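PDB 6EEW: aromatic-L-amino-acid decarboxylase from Catharanthus roseus, which catalyses the pyridoxal-phosphate-dependent decarboxylation of L-tryptophan to tryptamine and of 5-hydroxy-L-tryptophan to serotonin. Local coordinates for residues A[237-242]-A[274-279]; A[48-53]-A[92-97]; A[142-147]-A[152-157]; A[415-420]-A[465-470]. All coordinates share one frame; numbering follows the deposited sequence.

Contact 1: residues A[237-242]-A[274-279]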
loop_
_atom_site.group_PDB
_atom_site.type_symbol
_atom_site.label_atom_id
_atom_site.label_comp_id
_atom_site.label_asym_id
_atom_site.label_seq_id
_atom_site.Cartn_x
_atom_site.Cartn_y
_atom_site.Cartn_z
ATOM N N VAL A 237 -11.525 29.368 -17.414
ATOM C CA VAL A 237 -10.089 29.449 -17.146
ATOM C C VAL A 237 -9.360 28.257 -17.759
ATOM O O VAL A 237 -8.359 28.404 -18.480
ATOM C CB VAL A 237 -9.841 29.539 -15.626
ATOM C CG1 VAL A 237 -8.349 29.418 -15.312
ATOM C CG2 VAL A 237 -10.385 30.848 -15.077
ATOM N N LEU A 238 -9.859 27.057 -17.481
ATOM C CA LEU A 238 -9.221 25.854 -17.995
ATOM C C LEU A 238 -9.244 25.813 -19.516
ATOM O O LEU A 238 -8.268 25.391 -20.144
ATOM C CB LEU A 238 -9.912 24.624 -17.417
ATOM C CG LEU A 238 -9.522 23.246 -17.941
ATOM C CD1 LEU A 238 -8.047 22.945 -17.681
ATOM C CD2 LEU A 238 -10.420 22.172 -17.297
ATOM N N ARG A 239 -10.362 26.215 -20.129
ATOM C CA ARG A 239 -10.431 26.186 -21.582
ATOM C C ARG A 239 -9.405 27.123 -22.177
ATOM O O ARG A 239 -8.729 26.783 -23.158
ATOM C CB ARG A 239 -11.813 26.583 -22.075
ATOM C CG ARG A 239 -11.804 26.884 -23.564
ATOM C CD ARG A 239 -13.171 27.253 -24.056
ATOM N NE ARG A 239 -14.096 26.137 -23.902
ATOM C CZ ARG A 239 -14.198 25.136 -24.764
ATOM N NH1 ARG A 239 -13.430 25.111 -25.855
ATOM N NH2 ARG A 239 -15.076 24.167 -24.536
ATOM N N LYS A 240 -9.280 28.316 -21.598
ATOM C CA LYS A 240 -8.294 29.264 -22.095
ATOM C C LYS A 240 -6.892 28.667 -22.001
ATOM O O LYS A 240 -6.108 28.717 -22.963
ATOM C CB LYS A 240 -8.398 30.570 -21.307
ATOM C CG LYS A 240 -7.415 31.628 -21.751
ATOM C CD LYS A 240 -7.635 31.909 -23.231
ATOM C CE LYS A 240 -6.668 32.940 -23.772
ATOM N NZ LYS A 240 -6.828 33.086 -25.244
ATOM N N MET A 241 -6.577 28.049 -20.857
ATOM C CA MET A 241 -5.261 27.432 -20.686
ATOM C C MET A 241 -5.031 26.320 -21.705
ATOM O O MET A 241 -3.965 26.243 -22.329
ATOM C CB MET A 241 -5.108 26.898 -19.260
ATOM C CG MET A 241 -5.133 27.974 -18.174
ATOM S SD MET A 241 -5.197 27.299 -16.498
ATOM C CE MET A 241 -3.643 26.402 -16.428
ATOM N N VAL A 242 -6.013 25.437 -21.875
ATOM C CA VAL A 242 -5.857 24.313 -22.792
ATOM C C VAL A 242 -5.645 24.808 -24.214
ATOM O O VAL A 242 -4.791 24.293 -24.947
ATOM C CB VAL A 242 -7.072 23.371 -22.702
ATOM C CG1 VAL A 242 -7.007 22.312 -23.793
ATOM C CG2 VAL A 242 -7.151 22.715 -21.320
ATOM N N SER A 274 -15.656 17.940 -17.523
ATOM C CA SER A 274 -15.542 16.704 -18.287
ATOM C C SER A 274 -15.887 16.941 -19.744
ATOM O O SER A 274 -15.286 16.336 -20.637
ATOM C CB SER A 274 -16.438 15.624 -17.686
ATOM O OG SER A 274 -17.795 16.027 -17.711
ATOM N N GLU A 275 -16.875 17.801 -20.002
ATOM C CA GLU A 275 -17.159 18.204 -21.372
ATOM C C GLU A 275 -15.908 18.760 -22.032
ATOM O O GLU A 275 -15.618 18.460 -23.200
ATOM C CB GLU A 275 -18.285 19.240 -21.389
ATOM C CG GLU A 275 -18.947 19.400 -22.743
ATOM C CD GLU A 275 -19.682 18.149 -23.190
ATOM O OE1 GLU A 275 -20.813 17.911 -22.704
ATOM O OE2 GLU A 275 -19.124 17.401 -24.024
ATOM N N ILE A 276 -15.137 19.558 -21.286
ATOM C CA ILE A 276 -13.893 20.085 -21.850
ATOM C C ILE A 276 -12.875 18.956 -22.054
ATOM O O ILE A 276 -12.206 18.874 -23.093
ATOM C CB ILE A 276 -13.327 21.194 -20.951
ATOM C CG1 ILE A 276 -14.288 22.373 -20.900
ATOM C CG2 ILE A 276 -12.022 21.697 -21.522
ATOM C CD1 ILE A 276 -13.881 23.429 -19.913
ATOM N N ALA A 277 -12.761 18.053 -21.086
ATOM C CA ALA A 277 -11.808 16.955 -21.240
ATOM C C ALA A 277 -12.119 16.177 -22.512
ATOM O O ALA A 277 -11.231 15.925 -23.338
ATOM C CB ALA A 277 -11.830 16.047 -20.016
ATOM N N ASN A 278 -13.398 15.825 -22.697
ATOM C CA ASN A 278 -13.814 15.139 -23.914
ATOM C C ASN A 278 -13.442 15.944 -25.146
ATOM O O ASN A 278 -12.908 15.395 -26.117
ATOM C CB ASN A 278 -15.319 14.874 -23.897
ATOM C CG ASN A 278 -15.718 13.787 -22.923
ATOM O OD1 ASN A 278 -15.735 13.996 -21.710
ATOM N ND2 ASN A 278 -16.062 12.620 -23.454
ATOM N N GLU A 279 -13.686 17.253 -25.122
ATOM C CA GLU A 279 -13.426 18.038 -26.325
ATOM C C GLU A 279 -11.961 17.990 -26.724
ATOM O O GLU A 279 -11.641 17.866 -27.912
ATOM C CB GLU A 279 -13.859 19.485 -26.137
ATOM C CG GLU A 279 -13.396 20.400 -27.273
ATOM C CD GLU A 279 -13.912 21.819 -27.105
ATOM O OE1 GLU A 279 -14.687 22.032 -26.141
ATOM O OE2 GLU A 279 -13.548 22.711 -27.920
#

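Contact 2: residues A[48-53]-A[92-97]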
loop_
_atom_site.group_PDB
_atom_site.type_symbol
_atom_site.label_atom_id
_atom_site.label_comp_id
_atom_site.label_asym_id
_atom_site.label_seq_id
_atom_site.Cartn_x
_atom_site.Cartn_y
_atom_site.Cartn_z
ATOM N N TYR A 48 -7.566 11.301 26.956
ATOM C CA TYR A 48 -6.196 11.685 26.682
ATOM C C TYR A 48 -6.163 13.039 25.982
ATOM O O TYR A 48 -7.129 13.428 25.325
ATOM C CB TYR A 48 -5.508 10.646 25.800
ATOM C CG TYR A 48 -5.668 9.206 26.247
ATOM C CD1 TYR A 48 -5.854 8.881 27.583
ATOM C CD2 TYR A 48 -5.598 8.167 25.328
ATOM C CE1 TYR A 48 -5.999 7.562 27.983
ATOM C CE2 TYR A 48 -5.737 6.852 25.718
ATOM C CZ TYR A 48 -5.937 6.553 27.046
ATOM O OH TYR A 48 -6.073 5.239 27.437
ATOM N N PRO A 49 -5.071 13.787 26.115
ATOM C CA PRO A 49 -4.911 14.973 25.268
ATOM C C PRO A 49 -4.923 14.559 23.807
ATOM O O PRO A 49 -4.289 13.573 23.420
ATOM C CB PRO A 49 -3.550 15.539 25.694
ATOM C CG PRO A 49 -2.836 14.382 26.339
ATOM C CD PRO A 49 -3.896 13.538 26.969
ATOM N N VAL A 50 -5.675 15.299 22.991
ATOM C CA VAL A 50 -5.818 14.913 21.590
ATOM C C VAL A 50 -4.464 14.979 20.890
ATOM O O VAL A 50 -3.982 13.993 20.321
ATOM C CB VAL A 50 -6.859 15.795 20.882
ATOM C CG1 VAL A 50 -7.070 15.316 19.455
ATOM C CG2 VAL A 50 -8.166 15.802 21.652
ATOM N N LEU A 51 -3.843 16.153 20.924
ATOM C CA LEU A 51 -2.538 16.386 20.326
ATOM C C LEU A 51 -1.475 16.222 21.405
ATOM O O LEU A 51 -1.670 16.659 22.544
ATOM C CB LEU A 51 -2.487 17.796 19.728
ATOM C CG LEU A 51 -1.376 18.187 18.755
ATOM C CD1 LEU A 51 -1.464 17.373 17.468
ATOM C CD2 LEU A 51 -1.429 19.677 18.467
ATOM N N SER A 52 -0.357 15.592 21.049
ATOM C CA SER A 52 0.678 15.252 22.018
ATOM C C SER A 52 1.665 16.403 22.212
ATOM O O SER A 52 1.890 17.213 21.311
ATOM C CB SER A 52 1.430 13.997 21.583
ATOM O OG SER A 52 2.348 13.610 22.584
ATOM N N GLU A 53 2.267 16.455 23.401
ATOM C CA GLU A 53 3.217 17.505 23.771
ATOM C C GLU A 53 4.689 17.086 23.696
ATOM O O GLU A 53 5.563 17.882 24.059
ATOM C CB GLU A 53 2.901 18.006 25.187
ATOM C CG GLU A 53 1.597 18.804 25.306
ATOM C CD GLU A 53 1.728 20.244 24.828
ATOM O OE1 GLU A 53 2.862 20.679 24.527
ATOM O OE2 GLU A 53 0.693 20.942 24.752
ATOM N N TRP A 92 -6.036 10.359 16.599
ATOM C CA TRP A 92 -6.978 10.478 15.496
ATOM C C TRP A 92 -8.347 9.906 15.841
ATOM O O TRP A 92 -9.341 10.284 15.211
ATOM C CB TRP A 92 -6.427 9.781 14.247
ATOM C CG TRP A 92 -5.375 10.561 13.499
ATOM C CD1 TRP A 92 -4.076 10.750 13.865
ATOM C CD2 TRP A 92 -5.544 11.252 12.252
ATOM N NE1 TRP A 92 -3.423 11.516 12.924
ATOM C CE2 TRP A 92 -4.304 11.835 11.925
ATOM C CE3 TRP A 92 -6.623 11.433 11.378
ATOM C CZ2 TRP A 92 -4.115 12.591 10.769
ATOM C CZ3 TRP A 92 -6.433 12.177 10.227
ATOM C CH2 TRP A 92 -5.192 12.754 9.941
ATOM N N MET A 93 -8.423 8.984 16.799
ATOM C CA MET A 93 -9.680 8.344 17.171
ATOM C C MET A 93 -10.438 9.091 18.260
ATOM O O MET A 93 -11.492 8.613 18.685
ATOM C CB MET A 93 -9.430 6.907 17.634
ATOM C CG MET A 93 -9.010 5.965 16.533
ATOM S SD MET A 93 -10.178 5.976 15.174
ATOM C CE MET A 93 -9.351 7.105 14.050
ATOM N N SER A 94 -9.902 10.189 18.774
ATOM C CA SER A 94 -10.588 10.914 19.829
ATOM C C SER A 94 -11.842 11.578 19.268
ATOM O O SER A 94 -11.828 12.073 18.136
ATOM C CB SER A 94 -9.676 11.967 20.452
ATOM O OG SER A 94 -10.380 12.729 21.420
ATOM N N PRO A 95 -12.940 11.614 20.031
ATOM C CA PRO A 95 -14.097 12.411 19.604
ATOM C C PRO A 95 -13.792 13.894 19.489
ATOM O O PRO A 95 -14.616 14.640 18.941
ATOM C CB PRO A 95 -15.138 12.133 20.692
ATOM C CG PRO A 95 -14.352 11.789 21.881
ATOM C CD PRO A 95 -13.152 11.021 21.362
ATOM N N ASN A 96 -12.640 14.353 19.973
ATOM C CA ASN A 96 -12.294 15.764 19.916
ATOM C C ASN A 96 -11.212 16.051 18.886
ATOM O O ASN A 96 -10.608 17.127 18.906
ATOM C CB ASN A 96 -11.881 16.251 21.301
ATOM C CG ASN A 96 -13.024 16.172 22.302
ATOM O OD1 ASN A 96 -14.162 16.551 21.999
ATOM N ND2 ASN A 96 -12.732 15.663 23.494
ATOM N N PHE A 97 -10.971 15.115 17.979
ATOM C CA PHE A 97 -10.060 15.318 16.860
ATOM C C PHE A 97 -10.844 15.861 15.674
ATOM O O PHE A 97 -11.689 15.155 15.120
ATOM C CB PHE A 97 -9.367 14.005 16.493
ATOM C CG PHE A 97 -8.466 14.103 15.292
ATOM C CD1 PHE A 97 -8.991 14.032 14.008
ATOM C CD2 PHE A 97 -7.108 14.250 15.436
ATOM C CE1 PHE A 97 -8.168 14.113 12.901
ATOM C CE2 PHE A 97 -6.293 14.337 14.332
ATOM C CZ PHE A 97 -6.825 14.273 13.068
#

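Contact 3: residues A[142-147]-A[152-157]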
loop_
_atom_site.group_PDB
_atom_site.type_symbol
_atom_site.label_atom_id
_atom_site.label_comp_id
_atom_site.label_asym_id
_atom_site.label_seq_id
_atom_site.Cartn_x
_atom_site.Cartn_y
_atom_site.Cartn_z
ATOM N N TRP A 142 -20.956 -3.311 -6.448
ATOM C CA TRP A 142 -21.891 -2.840 -5.423
ATOM C C TRP A 142 -21.737 -1.354 -5.189
ATOM O O TRP A 142 -22.701 -0.582 -5.256
ATOM C CB TRP A 142 -21.642 -3.553 -4.096
ATOM C CG TRP A 142 -22.280 -4.861 -3.970
ATOM C CD1 TRP A 142 -22.736 -5.643 -4.974
ATOM C CD2 TRP A 142 -22.518 -5.570 -2.757
ATOM N NE1 TRP A 142 -23.259 -6.814 -4.464
ATOM C CE2 TRP A 142 -23.142 -6.787 -3.100
ATOM C CE3 TRP A 142 -22.281 -5.286 -1.409
ATOM C CZ2 TRP A 142 -23.533 -7.724 -2.146
ATOM C CZ3 TRP A 142 -22.667 -6.217 -0.455
ATOM C CH2 TRP A 142 -23.292 -7.422 -0.828
ATOM N N LEU A 143 -20.513 -0.944 -4.874
ATOM C CA LEU A 143 -20.276 0.447 -4.543
ATOM C C LEU A 143 -20.571 1.341 -5.732
ATOM O O LEU A 143 -21.186 2.401 -5.583
ATOM C CB LEU A 143 -18.851 0.607 -4.052
ATOM C CG LEU A 143 -18.625 1.597 -2.928
ATOM C CD1 LEU A 143 -19.691 1.429 -1.894
ATOM C CD2 LEU A 143 -17.252 1.293 -2.324
ATOM N N ALA A 144 -20.186 0.901 -6.932
ATOM C CA ALA A 144 -20.472 1.682 -8.124
ATOM C C ALA A 144 -21.968 1.934 -8.262
ATOM O O ALA A 144 -22.386 3.039 -8.639
ATOM C CB ALA A 144 -19.931 0.959 -9.355
ATOM N N GLN A 145 -22.787 0.913 -7.981
ATOM C CA GLN A 145 -24.234 1.079 -8.067
ATOM C C GLN A 145 -24.761 2.012 -6.983
ATOM O O GLN A 145 -25.661 2.825 -7.238
ATOM C CB GLN A 145 -24.935 -0.271 -7.954
ATOM C CG GLN A 145 -24.619 -1.248 -9.053
ATOM C CD GLN A 145 -25.206 -2.611 -8.745
ATOM O OE1 GLN A 145 -26.409 -2.807 -8.866
ATOM N NE2 GLN A 145 -24.371 -3.541 -8.292
ATOM N N ILE A 146 -24.247 1.894 -5.754
ATOM C CA ILE A 146 -24.687 2.838 -4.730
ATOM C C ILE A 146 -24.370 4.254 -5.186
ATOM O O ILE A 146 -25.197 5.164 -5.068
ATOM C CB ILE A 146 -24.041 2.516 -3.368
ATOM C CG1 ILE A 146 -24.545 1.179 -2.822
ATOM C CG2 ILE A 146 -24.378 3.575 -2.347
ATOM C CD1 ILE A 146 -23.548 0.525 -1.882
ATOM N N LEU A 147 -23.184 4.452 -5.757
ATOM C CA LEU A 147 -22.846 5.760 -6.292
ATOM C C LEU A 147 -23.615 6.083 -7.552
ATOM O O LEU A 147 -23.445 7.186 -8.082
ATOM C CB LEU A 147 -21.342 5.839 -6.565
ATOM C CG LEU A 147 -20.450 5.680 -5.325
ATOM C CD1 LEU A 147 -18.965 5.480 -5.703
ATOM C CD2 LEU A 147 -20.643 6.849 -4.366
ATOM N N SER A 152 -20.655 1.678 -17.540
ATOM C CA SER A 152 -19.335 1.744 -18.142
ATOM C C SER A 152 -18.213 1.755 -17.107
ATOM O O SER A 152 -17.038 1.713 -17.494
ATOM C CB SER A 152 -19.250 2.979 -19.039
ATOM O OG SER A 152 -19.596 4.151 -18.320
ATOM N N PHE A 153 -18.536 1.784 -15.815
ATOM C CA PHE A 153 -17.546 1.689 -14.749
ATOM C C PHE A 153 -17.620 0.360 -14.004
ATOM O O PHE A 153 -17.001 0.226 -12.943
ATOM C CB PHE A 153 -17.716 2.841 -13.751
ATOM C CG PHE A 153 -17.393 4.197 -14.323
ATOM C CD1 PHE A 153 -16.073 4.655 -14.330
ATOM C CD2 PHE A 153 -18.399 5.006 -14.850
ATOM C CE1 PHE A 153 -15.739 5.903 -14.847
ATOM C CE2 PHE A 153 -18.089 6.261 -15.369
ATOM C CZ PHE A 153 -16.743 6.712 -15.373
ATOM N N MET A 154 -18.403 -0.600 -14.491
ATOM C CA MET A 154 -18.664 -1.826 -13.754
ATOM C C MET A 154 -18.126 -3.036 -14.492
ATOM O O MET A 154 -18.167 -3.108 -15.727
ATOM C CB MET A 154 -20.171 -2.030 -13.510
ATOM C CG MET A 154 -20.807 -0.897 -12.792
ATOM S SD MET A 154 -22.568 -1.139 -12.516
ATOM C CE MET A 154 -22.942 0.448 -11.778
ATOM N N PHE A 155 -17.674 -4.012 -13.709
ATOM C CA PHE A 155 -17.255 -5.284 -14.280
ATOM C C PHE A 155 -18.428 -5.974 -14.964
ATOM O O PHE A 155 -18.268 -6.578 -16.032
ATOM C CB PHE A 155 -16.666 -6.177 -13.179
ATOM C CG PHE A 155 -15.298 -5.758 -12.712
ATOM C CD1 PHE A 155 -14.171 -5.994 -13.503
ATOM C CD2 PHE A 155 -15.132 -5.120 -11.495
ATOM C CE1 PHE A 155 -12.897 -5.615 -13.080
ATOM C CE2 PHE A 155 -13.867 -4.736 -11.067
ATOM C CZ PHE A 155 -12.741 -4.993 -11.860
ATOM N N SER A 156 -19.621 -5.899 -14.359
ATOM C CA SER A 156 -20.822 -6.421 -15.009
ATOM C C SER A 156 -21.127 -5.702 -16.318
ATOM O O SER A 156 -21.809 -6.267 -17.177
ATOM C CB SER A 156 -22.027 -6.316 -14.068
ATOM O OG SER A 156 -22.236 -4.977 -13.665
ATOM N N GLY A 157 -20.637 -4.471 -16.487
ATOM C CA GLY A 157 -20.729 -3.755 -17.747
ATOM C C GLY A 157 -19.439 -3.806 -18.548
ATOM O O GLY A 157 -18.922 -4.892 -18.836
#

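Contact 4: residues A[415-420]-A[465-470]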
loop_
_atom_site.group_PDB
_atom_site.type_symbol
_atom_site.label_atom_id
_atom_site.label_comp_id
_atom_site.label_asym_id
_atom_site.label_seq_id
_atom_site.Cartn_x
_atom_site.Cartn_y
_atom_site.Cartn_z
ATOM N N GLU A 415 -16.710 34.831 11.267
ATOM C CA GLU A 415 -17.267 34.828 9.926
ATOM C C GLU A 415 -16.968 33.485 9.294
ATOM O O GLU A 415 -15.903 32.903 9.530
ATOM C CB GLU A 415 -16.681 35.970 9.084
ATOM C CG GLU A 415 -15.320 35.687 8.459
ATOM C CD GLU A 415 -14.866 36.808 7.533
ATOM O OE1 GLU A 415 -15.435 37.920 7.605
ATOM O OE2 GLU A 415 -13.947 36.580 6.723
ATOM N N ILE A 416 -17.916 33.001 8.499
ATOM C CA ILE A 416 -17.700 31.821 7.673
ATOM C C ILE A 416 -17.020 32.277 6.387
ATOM O O ILE A 416 -17.574 33.088 5.638
ATOM C CB ILE A 416 -19.022 31.095 7.379
ATOM C CG1 ILE A 416 -19.785 30.805 8.675
ATOM C CG2 ILE A 416 -18.743 29.794 6.650
ATOM C CD1 ILE A 416 -19.081 29.833 9.603
ATOM N N VAL A 417 -15.830 31.734 6.118
ATOM C CA VAL A 417 -14.990 32.254 5.043
ATOM C C VAL A 417 -15.455 31.761 3.677
ATOM O O VAL A 417 -15.410 32.504 2.690
ATOM C CB VAL A 417 -13.525 31.870 5.310
ATOM C CG1 VAL A 417 -12.637 32.332 4.167
ATOM C CG2 VAL A 417 -13.057 32.455 6.638
ATOM N N VAL A 418 -15.914 30.516 3.591
ATOM C CA VAL A 418 -16.338 29.922 2.326
ATOM C C VAL A 418 -17.491 28.976 2.630
ATOM O O VAL A 418 -17.592 28.484 3.759
ATOM C CB VAL A 418 -15.177 29.185 1.641
ATOM C CG1 VAL A 418 -14.178 30.179 1.096
ATOM C CG2 VAL A 418 -14.500 28.240 2.635
ATOM N N PRO A 419 -18.366 28.680 1.671
ATOM C CA PRO A 419 -19.556 27.884 1.993
ATOM C C PRO A 419 -19.182 26.489 2.474
ATOM O O PRO A 419 -18.246 25.867 1.970
ATOM C CB PRO A 419 -20.336 27.849 0.668
ATOM C CG PRO A 419 -19.791 28.993 -0.125
ATOM C CD PRO A 419 -18.355 29.120 0.269
ATOM N N ARG A 420 -19.927 26.004 3.468
ATOM C CA ARG A 420 -19.785 24.639 3.962
ATOM C C ARG A 420 -20.495 23.699 2.996
ATOM O O ARG A 420 -21.726 23.696 2.930
ATOM C CB ARG A 420 -20.361 24.520 5.372
ATOM C CG ARG A 420 -20.383 23.090 5.910
ATOM C CD ARG A 420 -21.488 22.862 6.937
ATOM N NE ARG A 420 -22.804 23.140 6.378
ATOM C CZ ARG A 420 -23.465 22.324 5.564
ATOM N NH1 ARG A 420 -22.937 21.167 5.193
ATOM N NH2 ARG A 420 -24.649 22.675 5.101
ATOM N N ILE A 465 -6.073 34.199 2.814
ATOM C CA ILE A 465 -6.901 34.295 4.005
ATOM C C ILE A 465 -6.535 33.137 4.916
ATOM O O ILE A 465 -6.575 31.973 4.492
ATOM C CB ILE A 465 -8.395 34.259 3.645
ATOM C CG1 ILE A 465 -8.733 35.406 2.686
ATOM C CG2 ILE A 465 -9.250 34.323 4.904
ATOM C CD1 ILE A 465 -10.158 35.386 2.190
ATOM N N TYR A 466 -6.175 33.456 6.159
ATOM C CA TYR A 466 -5.917 32.460 7.189
ATOM C C TYR A 466 -7.240 32.113 7.861
ATOM O O TYR A 466 -7.990 33.006 8.268
ATOM C CB TYR A 466 -4.911 32.990 8.216
ATOM C CG TYR A 466 -4.517 32.011 9.317
ATOM C CD1 TYR A 466 -5.329 31.791 10.419
ATOM C CD2 TYR A 466 -3.309 31.323 9.252
ATOM C CE1 TYR A 466 -4.954 30.900 11.421
ATOM C CE2 TYR A 466 -2.927 30.435 10.238
ATOM C CZ TYR A 466 -3.750 30.225 11.321
ATOM O OH TYR A 466 -3.356 29.339 12.302
ATOM N N MET A 467 -7.533 30.822 7.960
ATOM C CA MET A 467 -8.788 30.378 8.539
ATOM C C MET A 467 -8.576 29.105 9.348
ATOM O O MET A 467 -7.635 28.340 9.105
ATOM C CB MET A 467 -9.826 30.153 7.436
ATOM C CG MET A 467 -9.547 28.961 6.548
ATOM S SD MET A 467 -10.348 29.150 4.945
ATOM C CE MET A 467 -9.357 30.473 4.247
ATOM N N LEU A 468 -9.426 28.924 10.355
ATOM C CA LEU A 468 -9.520 27.689 11.117
ATOM C C LEU A 468 -10.475 26.736 10.411
ATOM O O LEU A 468 -11.388 27.164 9.700
ATOM C CB LEU A 468 -10.021 27.975 12.534
ATOM C CG LEU A 468 -9.102 28.708 13.520
ATOM C CD1 LEU A 468 -8.706 30.097 13.047
ATOM C CD2 LEU A 468 -9.800 28.794 14.867
ATOM N N ARG A 469 -10.264 25.438 10.615
ATOM C CA ARG A 469 -11.119 24.404 10.049
ATOM C C ARG A 469 -11.677 23.533 11.160
ATOM O O ARG A 469 -10.974 23.201 12.121
ATOM C CB ARG A 469 -10.379 23.519 9.039
ATOM C CG ARG A 469 -9.810 24.221 7.805
ATOM C CD ARG A 469 -8.652 23.419 7.179
ATOM N NE ARG A 469 -9.079 22.202 6.480
ATOM C CZ ARG A 469 -9.221 21.007 7.062
ATOM N NH1 ARG A 469 -8.980 20.858 8.356
ATOM N NH2 ARG A 469 -9.607 19.955 6.355
ATOM N N LEU A 470 -12.941 23.149 11.014
ATOM C CA LEU A 470 -13.560 22.139 11.861
ATOM C C LEU A 470 -13.992 20.994 10.954
ATOM O O LEU A 470 -14.963 21.119 10.201
ATOM C CB LEU A 470 -14.741 22.706 12.640
ATOM C CG LEU A 470 -15.174 21.774 13.768
ATOM C CD1 LEU A 470 -14.185 21.870 14.952
ATOM C CD2 LEU A 470 -16.630 22.048 14.192
#

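Contact 1: residues A[237-242]-A[274-279]
Two helices lying over the large mixed sheet, 235-247 and 270-280, are bridged by Arg239 and Glu279 in a bidentate salt bridge. The two terminal nitrogens of Arg239 each take one carboxylate oxygen of Glu279: NH2 gives a bond of 2.7 Å to Glu279 OE1, while NH1 reaches Glu279 OE2 at 3.2 Å and almost straight, with an angle of 177° at the hydrogen. Both oxygens are met on their syn sides, yet the guanidinium and carboxylate planes are turned 43° apart, so the pair is twisted. The two helices belong to the pyridoxal-phosphate-dependent decarboxylase domain, and beneath the bridge Leu238 packs on Ile223 of strand 220-223 and Ala277 on Ile284 of strand 283-287. Ile276 lies between the helices, with CG1 4.1 Å from Arg239 NH2, as the apolar neighbour of the ion pair. A leucine in place of Arg239 would probably leave the Glu279 carboxylate without its mate across the helix pair. A second acid, Glu243, one helical turn on from Arg239, also forms a salt bridge with NH1.

Contact 2: residues A[48-53]-A[92-97]
A single valine carries this contact from its side: Val50 sets its two methyl groups against three residues of one beta turn, Ser94, Asn96 and Phe97, and no hydrogen bond passes between the segments. CG2 meets the turn at two points, lying 3.8 Å from Asn96 CB and equally close to Ser94 OG. The other branch, CG1, stands anti to the backbone N (chi1 -176°) and is thereby carried to Phe97, where it comes within 4.0 Å of CB and approaches the ring at its edge, near the ring plane. The receiving surface is a type I beta turn from Ser94 to Phe97. Within it, Ser94 OG accepts the backbone N-H of Asn96 at 3.1 Å, an ST turn that ties the hydroxyl to the main chain on the side of the turn that Val50 meets. The ring of Phe97, the last residue of the turn, lies over Trp92: its CZ is 3.2 Å above the plane of the Trp92 ring, offset toward the rim. Trp92 touches the bound tryptophan, and its NE1 is hydrogen-bonded to Ser128 O of the second subunit. The loop of Val50 is held by backbone hydrogen bonds to Asn91 and Gly453. Because the touch across the segments is made by methyl groups, fit and burial rather than directional bonding join this loop to the turn, behind Trp92, which lines the pocket of the bound tryptophan.

Contact 3: residues A[142-147]-A[152-157]
Met154 and Gln145 cross at about a right angle: Met154 reaches to helix 130-146, where its CE meets the CG of Gln145. The methionine chain is extended beyond CG (chi2 180°, chi3 -176°), which carries the terminal methyl CE to the helix surface. There CE lies 3.6 Å from Gln145 CG and 3.9 Å from Ala144 CB. Further back along the chain, SD is 4.0 Å from Gln145 CG, and Met154 CG is also 4.0 Å from Ala144 CB. The contact is thus made by the aliphatic part of Gln145, whose amide is bonded away from the contact: NE2 to Asp141 O one turn earlier and to Glu65 O of the second subunit. An alanine at the position of Met154 is likely to open a gap beside Ala144 CB and the aliphatic stem of Gln145, leaving Gln145 CG without its closest partner here. The loop is also fastened at Asp141, whose carboxylate accepts the backbone N-H groups of Phe155 and Ser156. The chain turns back beside helix 130-146 before entering strand 160-164; Ala144 packs on Trp331 of strand 328-332, and Trp142 on Leu382 and Arg383 of helix 375-409.

Contact 4: residues A[415-420]-A[465-470]
Met467 sends its side chain from strand 465-471 along Val417 of segment 415-420, and the two cross obliquely. At the start of the chain, Met467 CB lies 4.0 Å from Val417 CG2. CG then sits between the backbone N and the carbonyl carbon, the crowded position (chi1 70°), and hands the path on to the sulfur. SD passes 4.0 Å from Val417 CG1 and 4.2 Å from Val417 CB, so that it lies alongside the valine's branch point. A bend at chi3 (70°) then turns the terminal methyl, and CE finishes 3.8 Å from Val417 CG1. In the antiparallel four-stranded sheet these segments are not direct neighbours: strand 424-429 runs between 414-416 and 465-471. The side chains therefore meet over one face of that middle strand, where Met467 also packs on Cys426 and Val417 on Arg428, and the backbone of Val417 is hydrogen-bonded to Cys426. Two residues earlier on the same strand as Met467, Ile465 adds its CG2 branch, 4.0 Å from Val417 CG1, so this one methyl of the valine is touched by both. The contact is apolar throughout. Thr460 and Val462 of strand 459-462, outermost in this sheet within the chain, also pack against Met467, and Arg469 farther along the strand is hydrogen-bonded to the backbone oxygens of Phe100, Ser263 and Thr262.

How the contacts relate
From the N terminus the contacts follow in series, each closing before the next opens, so none nest or cross. Contact 2 comes first and spans 38 residues, bringing the loop after helix 24-44 back to the one before helix 107-119. Contact 3 is a tight return of four residues at the end of helix 130-146, leading into the large mixed sheet. Contact 1 pairs two helices packed on that sheet, with strand 251-258 between them in the chain, and contact 4 joins two strands of the small antiparallel sheet that have one strand between them. Contacts 2 and 4 approach within about 7 Å between nearest atoms, whereas contacts 1 and 2 lie on opposite sides of the chain's centre. Contacts 2 and 3 both touch the second subunit.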